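PDB 6AN0: histidinol dehydrogenase, which probably catalyses the final step of L-histidine biosynthesis, two successive NAD-dependent oxidations that take L-histidinol through L-histidinaldehyde to L-histidine, using zinc. Local coordinates for residues Asn55-Asp67 against Leu161-Pro173. Residues are numbered along the deposited sequence; the frame is centred on the assembly and turned at random.
Sequences NYTKKFDKAYLTD and LCTPPDESGNINP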
loop_
_atom_site.group_PDB
_atom_site.type_symbol
_atom_site.label_atom_id
_atom_site.label_comp_id
_atom_site.label_asym_id
_atom_site.label_seq_id
_atom_site.Cartn_x
_atom_site.Cartn_y
_atom_site.Cartn_z
ATOM N N ASN A 55 -23.949 12.829 -18.746
ATOM C CA ASN A 55 -25.311 12.532 -18.306
ATOM C C ASN A 55 -25.405 12.484 -16.782
ATOM O O ASN A 55 -26.349 13.027 -16.195
ATOM C CB ASN A 55 -25.789 11.209 -18.926
ATOM C CG ASN A 55 -27.313 11.094 -18.979
ATOM O OD1 ASN A 55 -28.029 12.096 -18.937
ATOM N ND2 ASN A 55 -27.811 9.865 -19.081
ATOM N N TYR A 56 -24.428 11.842 -16.122
ATOM C CA TYR A 56 -24.409 11.807 -14.664
ATOM C C TYR A 56 -24.132 13.182 -14.074
ATOM O O TYR A 56 -24.643 13.505 -12.998
ATOM C CB TYR A 56 -23.360 10.802 -14.157
ATOM C CG TYR A 56 -23.886 9.386 -14.143
ATOM C CD1 TYR A 56 -23.836 8.598 -15.279
ATOM C CD2 TYR A 56 -24.464 8.849 -12.999
ATOM C CE1 TYR A 56 -24.335 7.310 -15.276
ATOM C CE2 TYR A 56 -24.969 7.566 -12.990
ATOM C CZ TYR A 56 -24.899 6.802 -14.131
ATOM O OH TYR A 56 -25.394 5.520 -14.130
ATOM N N THR A 57 -23.324 14.001 -14.745
ATOM C CA THR A 57 -23.104 15.353 -14.240
ATOM C C THR A 57 -24.391 16.160 -14.300
ATOM O O THR A 57 -24.733 16.877 -13.349
ATOM C CB THR A 57 -21.973 16.016 -15.029
ATOM O OG1 THR A 57 -20.779 15.243 -14.841
ATOM C CG2 THR A 57 -21.725 17.431 -14.537
ATOM N N LYS A 58 -25.131 16.026 -15.402
ATOM C CA LYS A 58 -26.448 16.647 -15.497
ATOM C C LYS A 58 -27.342 16.236 -14.342
ATOM O O LYS A 58 -28.058 17.072 -13.771
ATOM C CB LYS A 58 -27.139 16.262 -16.806
ATOM C CG LYS A 58 -26.667 16.964 -18.044
ATOM C CD LYS A 58 -27.467 16.456 -19.239
ATOM C CE LYS A 58 -28.968 16.441 -18.929
ATOM N NZ LYS A 58 -29.796 15.856 -20.028
ATOM N N LYS A 59 -27.323 14.948 -13.990
ATOM C CA LYS A 59 -28.266 14.413 -13.012
ATOM C C LYS A 59 -27.905 14.836 -11.595
ATOM O O LYS A 59 -28.780 15.206 -10.811
ATOM C CB LYS A 59 -28.313 12.886 -13.117
ATOM C CG LYS A 59 -29.193 12.229 -12.055
ATOM C CD LYS A 59 -29.513 10.764 -12.391
ATOM C CE LYS A 59 -30.157 10.051 -11.208
ATOM N NZ LYS A 59 -30.634 8.673 -11.532
ATOM N N PHE A 60 -26.627 14.749 -11.231
ATOM C CA PHE A 60 -26.256 14.949 -9.836
ATOM C C PHE A 60 -25.687 16.328 -9.543
ATOM O O PHE A 60 -25.919 16.851 -8.451
ATOM C CB PHE A 60 -25.272 13.854 -9.400
ATOM C CG PHE A 60 -25.913 12.498 -9.324
ATOM C CD1 PHE A 60 -25.771 11.588 -10.357
ATOM C CD2 PHE A 60 -26.705 12.154 -8.240
ATOM C CE1 PHE A 60 -26.394 10.337 -10.297
ATOM C CE2 PHE A 60 -27.330 10.907 -8.172
ATOM C CZ PHE A 60 -27.173 9.997 -9.202
ATOM N N ASP A 61 -24.990 16.945 -10.493
ATOM C CA ASP A 61 -24.458 18.288 -10.299
ATOM C C ASP A 61 -25.372 19.375 -10.844
ATOM O O ASP A 61 -25.109 20.558 -10.608
ATOM C CB ASP A 61 -23.074 18.405 -10.946
ATOM C CG ASP A 61 -22.079 17.412 -10.365
ATOM O OD1 ASP A 61 -22.104 17.184 -9.135
ATOM O OD2 ASP A 61 -21.286 16.845 -11.137
ATOM N N LYS A 62 -26.437 19.001 -11.557
ATOM C CA LYS A 62 -27.373 19.944 -12.166
ATOM C C LYS A 62 -26.668 20.904 -13.115
ATOM O O LYS A 62 -27.048 22.073 -13.227
ATOM C CB LYS A 62 -28.162 20.734 -11.116
ATOM C CG LYS A 62 -28.762 19.903 -10.014
ATOM C CD LYS A 62 -29.666 18.818 -10.555
ATOM C CE LYS A 62 -30.411 18.140 -9.420
ATOM N NZ LYS A 62 -31.172 16.948 -9.880
ATOM N N ALA A 63 -25.645 20.420 -13.811
ATOM C CA ALA A 63 -24.942 21.200 -14.816
ATOM C C ALA A 63 -24.899 20.396 -16.105
ATOM O O ALA A 63 -24.478 19.239 -16.100
ATOM C CB ALA A 63 -23.518 21.553 -14.361
ATOM N N TYR A 64 -25.349 21.004 -17.201
ATOM C CA TYR A 64 -25.315 20.376 -18.517
ATOM C C TYR A 64 -24.072 20.915 -19.215
ATOM O O TYR A 64 -24.067 22.042 -19.707
ATOM C CB TYR A 64 -26.598 20.680 -19.292
ATOM C CG TYR A 64 -26.861 19.796 -20.498
ATOM C CD1 TYR A 64 -25.845 19.049 -21.083
ATOM C CD2 TYR A 64 -28.142 19.716 -21.056
ATOM C CE1 TYR A 64 -26.090 18.246 -22.186
ATOM C CE2 TYR A 64 -28.392 18.917 -22.157
ATOM C CZ TYR A 64 -27.367 18.188 -22.720
ATOM O OH TYR A 64 -27.617 17.393 -23.813
ATOM N N LEU A 65 -23.010 20.118 -19.240
ATOM C CA LEU A 65 -21.749 20.565 -19.810
ATOM C C LEU A 65 -21.666 20.250 -21.294
ATOM O O LEU A 65 -22.250 19.277 -21.779
ATOM C CB LEU A 65 -20.573 19.904 -19.100
ATOM C CG LEU A 65 -20.364 20.193 -17.622
ATOM C CD1 LEU A 65 -19.170 19.391 -17.146
ATOM C CD2 LEU A 65 -20.158 21.679 -17.425
ATOM N N THR A 66 -20.930 21.095 -22.020
ATOM C CA THR A 66 -20.494 20.750 -23.368
ATOM C C THR A 66 -19.108 20.116 -23.354
ATOM O O THR A 66 -18.883 19.105 -24.025
ATOM C CB THR A 66 -20.473 21.982 -24.267
ATOM O OG1 THR A 66 -21.718 22.681 -24.149
ATOM C CG2 THR A 66 -20.279 21.562 -25.714
ATOM N N ASP A 67 -18.186 20.683 -22.580
ATOM C CA ASP A 67 -16.820 20.186 -22.465
ATOM C C ASP A 67 -16.570 19.692 -21.049
ATOM O O ASP A 67 -16.923 20.367 -20.077
ATOM C CB ASP A 67 -15.805 21.275 -22.827
ATOM C CG ASP A 67 -15.882 21.677 -24.286
ATOM O OD1 ASP A 67 -15.884 20.777 -25.152
ATOM O OD2 ASP A 67 -15.952 22.891 -24.562
ATOM N N LEU A 161 -6.835 15.484 -12.462
ATOM C CA LEU A 161 -7.609 15.950 -11.313
ATOM C C LEU A 161 -9.071 16.075 -11.723
ATOM O O LEU A 161 -9.379 16.782 -12.687
ATOM C CB LEU A 161 -7.068 17.291 -10.806
ATOM C CG LEU A 161 -7.581 17.713 -9.427
ATOM C CD1 LEU A 161 -6.517 18.573 -8.750
ATOM C CD2 LEU A 161 -8.890 18.473 -9.509
ATOM N N CYS A 162 -9.961 15.385 -11.003
ATOM C CA CYS A 162 -11.410 15.471 -11.191
ATOM C C CYS A 162 -12.040 16.194 -10.009
ATOM O O CYS A 162 -11.758 15.862 -8.853
ATOM C CB CYS A 162 -12.048 14.084 -11.301
ATOM S SG CYS A 162 -11.673 13.205 -12.829
ATOM N N THR A 163 -12.936 17.140 -10.298
ATOM C CA THR A 163 -13.639 17.868 -9.246
ATOM C C THR A 163 -14.946 18.367 -9.837
ATOM O O THR A 163 -14.951 18.808 -10.996
ATOM C CB THR A 163 -12.767 19.024 -8.704
ATOM O OG1 THR A 163 -13.379 19.625 -7.551
ATOM C CG2 THR A 163 -12.521 20.086 -9.756
ATOM N N PRO A 164 -16.066 18.260 -9.125
ATOM C CA PRO A 164 -17.380 18.474 -9.762
ATOM C C PRO A 164 -17.703 19.949 -9.926
ATOM O O PRO A 164 -17.329 20.781 -9.088
ATOM C CB PRO A 164 -18.359 17.795 -8.796
ATOM C CG PRO A 164 -17.643 17.760 -7.484
ATOM C CD PRO A 164 -16.184 17.605 -7.806
ATOM N N PRO A 165 -18.408 20.307 -10.997
ATOM C CA PRO A 165 -18.824 21.698 -11.194
ATOM C C PRO A 165 -19.996 22.076 -10.303
ATOM O O PRO A 165 -20.753 21.231 -9.819
ATOM C CB PRO A 165 -19.248 21.729 -12.667
ATOM C CG PRO A 165 -19.775 20.329 -12.902
ATOM C CD PRO A 165 -18.838 19.437 -12.106
ATOM N N ASP A 166 -20.157 23.383 -10.114
ATOM C CA ASP A 166 -21.395 23.863 -9.528
ATOM C C ASP A 166 -22.475 23.905 -10.616
ATOM O O ASP A 166 -22.249 23.498 -11.760
ATOM C CB ASP A 166 -21.171 25.203 -8.824
ATOM C CG ASP A 166 -20.845 26.354 -9.775
ATOM O OD1 ASP A 166 -21.025 26.249 -11.007
ATOM O OD2 ASP A 166 -20.408 27.404 -9.260
ATOM N N GLU A 167 -23.667 24.387 -10.267
ATOM C CA GLU A 167 -24.778 24.327 -11.214
ATOM C C GLU A 167 -24.556 25.215 -12.431
ATOM O O GLU A 167 -25.242 25.039 -13.443
ATOM C CB GLU A 167 -26.092 24.694 -10.520
ATOM C CG GLU A 167 -26.395 23.793 -9.328
ATOM C CD GLU A 167 -27.873 23.711 -8.985
ATOM O OE1 GLU A 167 -28.695 24.293 -9.720
ATOM O OE2 GLU A 167 -28.208 23.046 -7.981
ATOM N N SER A 168 -23.613 26.147 -12.368
ATOM C CA SER A 168 -23.295 26.985 -13.512
ATOM C C SER A 168 -22.139 26.438 -14.334
ATOM O O SER A 168 -21.712 27.094 -15.293
ATOM C CB SER A 168 -22.975 28.405 -13.041
ATOM O OG SER A 168 -24.047 28.925 -12.276
ATOM N N GLY A 169 -21.630 25.257 -13.986
ATOM C CA GLY A 169 -20.513 24.654 -14.681
ATOM C C GLY A 169 -19.133 25.088 -14.224
ATOM O O GLY A 169 -18.143 24.712 -14.865
ATOM N N ASN A 170 -19.023 25.826 -13.125
ATOM C CA ASN A 170 -17.749 26.405 -12.721
ATOM C C ASN A 170 -17.088 25.628 -11.585
ATOM O O ASN A 170 -17.748 24.947 -10.796
ATOM C CB ASN A 170 -17.941 27.867 -12.311
ATOM C CG ASN A 170 -18.438 28.718 -13.451
ATOM O OD1 ASN A 170 -19.336 29.542 -13.284
ATOM N ND2 ASN A 170 -17.872 28.505 -14.632
ATOM N N ILE A 171 -15.756 25.729 -11.532
ATOM C CA ILE A 171 -14.928 25.173 -10.469
ATOM C C ILE A 171 -14.390 26.335 -9.644
ATOM O O ILE A 171 -14.040 27.382 -10.203
ATOM C CB ILE A 171 -13.770 24.338 -11.052
ATOM C CG1 ILE A 171 -14.298 23.221 -11.956
ATOM C CG2 ILE A 171 -12.871 23.775 -9.951
ATOM C CD1 ILE A 171 -15.160 22.234 -11.245
ATOM N N ASN A 172 -14.319 26.153 -8.326
ATOM C CA ASN A 172 -13.849 27.222 -7.456
ATOM C C ASN A 172 -12.471 27.709 -7.911
ATOM O O ASN A 172 -11.599 26.887 -8.215
ATOM C CB ASN A 172 -13.769 26.741 -6.007
ATOM C CG ASN A 172 -13.543 27.886 -5.036
ATOM O OD1 ASN A 172 -12.439 28.418 -4.933
ATOM N ND2 ASN A 172 -14.592 28.280 -4.333
ATOM N N PRO A 173 -12.242 29.025 -7.963
ATOM C CA PRO A 173 -10.968 29.533 -8.511
ATOM C C PRO A 173 -9.739 29.095 -7.742
ATOM O O PRO A 173 -8.673 28.939 -8.353
ATOM C CB PRO A 173 -11.141 31.062 -8.454
ATOM C CG PRO A 173 -12.349 31.305 -7.591
ATOM C CD PRO A 173 -13.227 30.102 -7.776
HETATM O O HOH W 1 -23.441 21.105 -8.558
#
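Pro165 packs its CG and CD against the C-terminal end of helix 50-61, with CG 3.9 Å from Thr57 CG2 and CD 3.7 Å from Asp61 OD2. The contact joins that helix end and the loop after it to the loop that leads from strand 158-163 of the mixed sheet to helix 173-181, a beta-alpha-beta connection to the parallel strand 186-189. With OG1 turned beside the backbone N (chi1 -61°) and bonded back to Leu53 O, the methyl of Thr57 is left facing the proline. Ala63 CB and Leu65 CD1 also approach Pro165 CG, more loosely, and Lys189 touches both Pro165 and Leu65. The carboxylate of Asp61 lies against both prolines, its OD1 3.8 Å from Pro164 CB; Tyr132 and Gln194, predicted to bind NAD(+), are close by.

Lys62 leaves the helix with positive phi, and its CB and CG methylenes lie alongside the Glu167 carboxylate, CB 3.7 Å from Glu167 CD, without a salt bridge; the bend at chi2 (-56°) carries NZ away to a hydrogen bond with Lys59 O. Ala63 CB packs against the type I turn from Asp166 to Gly169, 3.5 Å from Asp166 O. Asp166 OD1 braces this turn, accepting Ser168 N (an Asx turn) and Asn170 N from opposite faces of the carboxylate. No direct hydrogen bond joins the segments; one water bridges them, donating to Asp61 O at 2.7 Å and to Pro165 O at 3.0 Å.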